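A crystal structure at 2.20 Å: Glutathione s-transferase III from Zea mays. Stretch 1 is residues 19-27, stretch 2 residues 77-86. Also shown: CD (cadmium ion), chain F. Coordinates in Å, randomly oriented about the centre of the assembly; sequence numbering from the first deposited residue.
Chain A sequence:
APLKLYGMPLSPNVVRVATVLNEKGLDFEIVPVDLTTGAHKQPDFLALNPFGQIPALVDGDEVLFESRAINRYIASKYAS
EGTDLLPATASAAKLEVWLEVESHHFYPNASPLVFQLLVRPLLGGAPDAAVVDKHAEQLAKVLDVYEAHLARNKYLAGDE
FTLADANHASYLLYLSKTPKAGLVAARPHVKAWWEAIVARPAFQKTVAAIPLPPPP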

# COMPACT_ATOMS: atom_id res chain seq x y z
N THR A 19 -24.08 24.11 -1.25
CA THR A 19 -25.28 23.44 -1.74
C THR A 19 -26.41 23.64 -0.74
O THR A 19 -27.47 24.15 -1.08
CB THR A 19 -25.03 21.91 -1.94
OG1 THR A 19 -24.11 21.72 -3.01
CG2 THR A 19 -26.28 21.18 -2.28
N VAL A 20 -26.17 23.28 0.51
CA VAL A 20 -27.18 23.42 1.52
C VAL A 20 -27.48 24.89 1.85
O VAL A 20 -28.64 25.22 2.09
CB VAL A 20 -26.80 22.58 2.76
CG1 VAL A 20 -27.63 22.95 3.95
CG2 VAL A 20 -27.06 21.12 2.45
N LEU A 21 -26.51 25.79 1.76
CA LEU A 21 -26.79 27.20 2.06
C LEU A 21 -27.73 27.82 1.01
O LEU A 21 -28.62 28.58 1.37
CB LEU A 21 -25.51 28.02 2.22
CG LEU A 21 -24.51 27.67 3.36
CD1 LEU A 21 -23.27 28.49 3.22
CD2 LEU A 21 -25.07 27.86 4.73
N ASN A 22 -27.56 27.47 -0.26
CA ASN A 22 -28.44 28.00 -1.29
C ASN A 22 -29.84 27.42 -1.19
O ASN A 22 -30.81 28.11 -1.42
CB ASN A 22 -27.89 27.73 -2.66
CG ASN A 22 -26.67 28.51 -2.90
OD1 ASN A 22 -26.61 29.67 -2.54
ND2 ASN A 22 -25.64 27.88 -3.45
N GLU A 23 -29.97 26.15 -0.83
CA GLU A 23 -31.29 25.57 -0.73
C GLU A 23 -32.08 26.36 0.30
O GLU A 23 -33.23 26.69 0.07
CB GLU A 23 -31.21 24.11 -0.32
CG GLU A 23 -30.81 23.16 -1.43
CD GLU A 23 -31.93 22.88 -2.44
OE1 GLU A 23 -33.11 23.12 -2.13
OE2 GLU A 23 -31.64 22.41 -3.55
N LYS A 24 -31.46 26.63 1.44
CA LYS A 24 -32.05 27.38 2.55
C LYS A 24 -32.12 28.88 2.20
O LYS A 24 -32.65 29.68 2.97
CB LYS A 24 -31.19 27.18 3.80
CG LYS A 24 -31.36 25.82 4.45
CD LYS A 24 -32.57 25.86 5.34
CE LYS A 24 -33.20 24.52 5.48
NZ LYS A 24 -34.58 24.68 6.01
N GLY A 25 -31.56 29.25 1.05
CA GLY A 25 -31.53 30.63 0.63
C GLY A 25 -30.85 31.57 1.62
O GLY A 25 -31.16 32.77 1.65
N LEU A 26 -29.88 31.07 2.38
CA LEU A 26 -29.18 31.90 3.34
C LEU A 26 -28.12 32.72 2.66
O LEU A 26 -27.70 32.39 1.58
CB LEU A 26 -28.57 31.04 4.44
CG LEU A 26 -29.58 30.23 5.28
CD1 LEU A 26 -28.87 29.33 6.27
CD2 LEU A 26 -30.50 31.17 6.05
N ASP A 27 -27.73 33.83 3.27
CA ASP A 27 -26.68 34.69 2.73
C ASP A 27 -25.35 34.27 3.29
O ASP A 27 -25.23 34.06 4.51
CB ASP A 27 -26.88 36.14 3.14
CG ASP A 27 -27.81 36.86 2.22
OD1 ASP A 27 -27.43 37.08 1.04
OD2 ASP A 27 -28.92 37.21 2.70
N LYS A 77 -31.32 24.41 12.19
CA LYS A 77 -31.35 25.74 12.76
C LYS A 77 -32.18 26.67 11.91
O LYS A 77 -33.04 27.38 12.42
CB LYS A 77 -29.93 26.30 12.92
CG LYS A 77 -29.84 27.52 13.77
CD LYS A 77 -28.98 28.52 13.09
CE LYS A 77 -28.95 29.86 13.82
NZ LYS A 77 -28.00 29.85 14.95
N TYR A 78 -31.93 26.69 10.62
CA TYR A 78 -32.71 27.53 9.75
C TYR A 78 -33.75 26.66 9.06
O TYR A 78 -33.97 26.80 7.86
CB TYR A 78 -31.82 28.17 8.72
CG TYR A 78 -30.74 29.02 9.31
CD1 TYR A 78 -30.96 30.35 9.56
CD2 TYR A 78 -29.47 28.50 9.53
CE1 TYR A 78 -29.96 31.15 10.00
CE2 TYR A 78 -28.44 29.31 9.98
CZ TYR A 78 -28.70 30.63 10.21
OH TYR A 78 -27.72 31.49 10.64
N ALA A 79 -34.40 25.81 9.84
CA ALA A 79 -35.42 24.88 9.37
C ALA A 79 -36.53 25.44 8.47
O ALA A 79 -37.09 24.71 7.64
CB ALA A 79 -36.04 24.19 10.56
N SER A 80 -36.85 26.73 8.63
CA SER A 80 -37.91 27.37 7.88
C SER A 80 -37.48 28.06 6.60
O SER A 80 -38.19 27.99 5.59
CB SER A 80 -38.62 28.35 8.77
OG SER A 80 -38.88 27.72 10.01
N GLU A 81 -36.37 28.78 6.64
CA GLU A 81 -35.90 29.44 5.42
C GLU A 81 -35.79 28.36 4.34
O GLU A 81 -35.53 27.19 4.65
CB GLU A 81 -34.54 30.10 5.62
CG GLU A 81 -34.59 31.58 5.98
CD GLU A 81 -34.51 31.84 7.48
OE1 GLU A 81 -33.69 31.21 8.17
OE2 GLU A 81 -35.26 32.70 7.98
N GLY A 82 -36.04 28.78 3.10
CA GLY A 82 -35.98 27.90 1.94
C GLY A 82 -36.56 26.51 2.13
O GLY A 82 -37.45 26.29 2.96
N THR A 83 -35.99 25.56 1.40
CA THR A 83 -36.41 24.17 1.41
C THR A 83 -36.31 23.52 2.76
O THR A 83 -35.36 23.73 3.51
CB THR A 83 -35.54 23.34 0.46
OG1 THR A 83 -35.53 23.95 -0.84
CG2 THR A 83 -36.03 21.90 0.36
N ASP A 84 -37.24 22.64 3.03
CA ASP A 84 -37.20 21.94 4.28
C ASP A 84 -36.33 20.73 3.97
O ASP A 84 -36.80 19.76 3.37
CB ASP A 84 -38.61 21.51 4.68
CG ASP A 84 -38.67 20.96 6.10
OD1 ASP A 84 -37.61 20.96 6.80
OD2 ASP A 84 -39.78 20.54 6.52
N LEU A 85 -35.04 20.81 4.31
CA LEU A 85 -34.14 19.68 4.05
C LEU A 85 -34.38 18.55 5.04
O LEU A 85 -33.90 17.42 4.86
CB LEU A 85 -32.67 20.12 4.01
CG LEU A 85 -32.29 21.09 2.90
CD1 LEU A 85 -30.95 21.66 3.17
CD2 LEU A 85 -32.34 20.47 1.54
N LEU A 86 -35.16 18.83 6.07
CA LEU A 86 -35.49 17.81 7.04
C LEU A 86 -37.03 17.72 7.22
O LEU A 86 -37.55 18.03 8.29
CB LEU A 86 -34.79 18.11 8.38
CG LEU A 86 -33.25 18.01 8.44
CD1 LEU A 86 -32.73 18.75 9.65
CD2 LEU A 86 -32.78 16.58 8.45
CD CD F . -30.73 37.79 1.12
O HOH W 1 -34.74 22.21 7.08

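Lys24 is the centre of this contact. It lies in the last turn before Gly25, the first residue to leave helical phi/psi, and stretch 2, which has no regular helix or strand, bends around the end of its side chain. The CA-to-CB bond points sideways, but the chain then reaches into the loop, with chi1 and chi2 both m and chi3 and chi4 both t. There NZ donates hydrogen bonds to three backbone carbonyls: Tyr78 O at 2.9 Å, Glu81 O at 3.0 Å and Thr83 O at 2.8 Å. Ala79 O is also 3.0 Å from Lys24 NZ, but the angle is poor and no hydrogen bond is assigned. A water lies 2.7 Å from Lys24 NZ and accepts a hydrogen bond from it. A lysine suits this place: its length carries the amino group into the loop, and its charge is met by carbonyl oxygens. No acidic side chain of stretch 2 is bonded to it. Lys24 is buried and has the largest area covered across the contact, 134 of the 516 Å² summed over both sides.

Leu85 covers the next largest area. Its CA-to-CB bond points toward stretch 1, and the side chain packs on the helix. Leu85 CD1 is 3.6 Å from Val20 CG1, and Leu85 CD2 is 4.2 Å from Glu23 CB. Leu85 CD1 also lies 4.3 Å from Lys24 CE, so the leucine borders the aliphatic part of the lysine. Branched apolar side chains fit this buried spot.

Glu23 is bonded to Thr83 twice. Thr83 OG1 donates to Glu23 OE1 at 2.9 Å, and Thr83 N donates to Glu23 O at 3.3 Å. The carboxylate is buried, but its other oxygen, OE2, is hydrogen-bonded elsewhere in the structure. Gly82 CA also makes a CA-H...O contact with Glu23 O, at 3.5 Å. Gly82 has positive phi, which favours glycine, and there is no room here for a side chain: an ideal CB would lie 2.2 Å from Glu23 O and 2.7 Å from Lys24 CA, both clashes. The backbones are correspondingly close, with Lys24 CA 4.0 Å from Gly82 CA.

Gly25 ends the helical run in a Schellman motif, also with positive phi. Gly25 N bonds to Asn22 O at 2.8 Å, and Leu26 N to Leu21 O at 3.0 Å. Beyond this turn, the CA-to-CB bond of Leu26 points toward stretch 2. Its CD1 sits over one face of the Tyr78 ring, 3.6 Å from the ring centroid, in a CH-pi contact. The aromatic ring offers the methyl group a flat apolar surface.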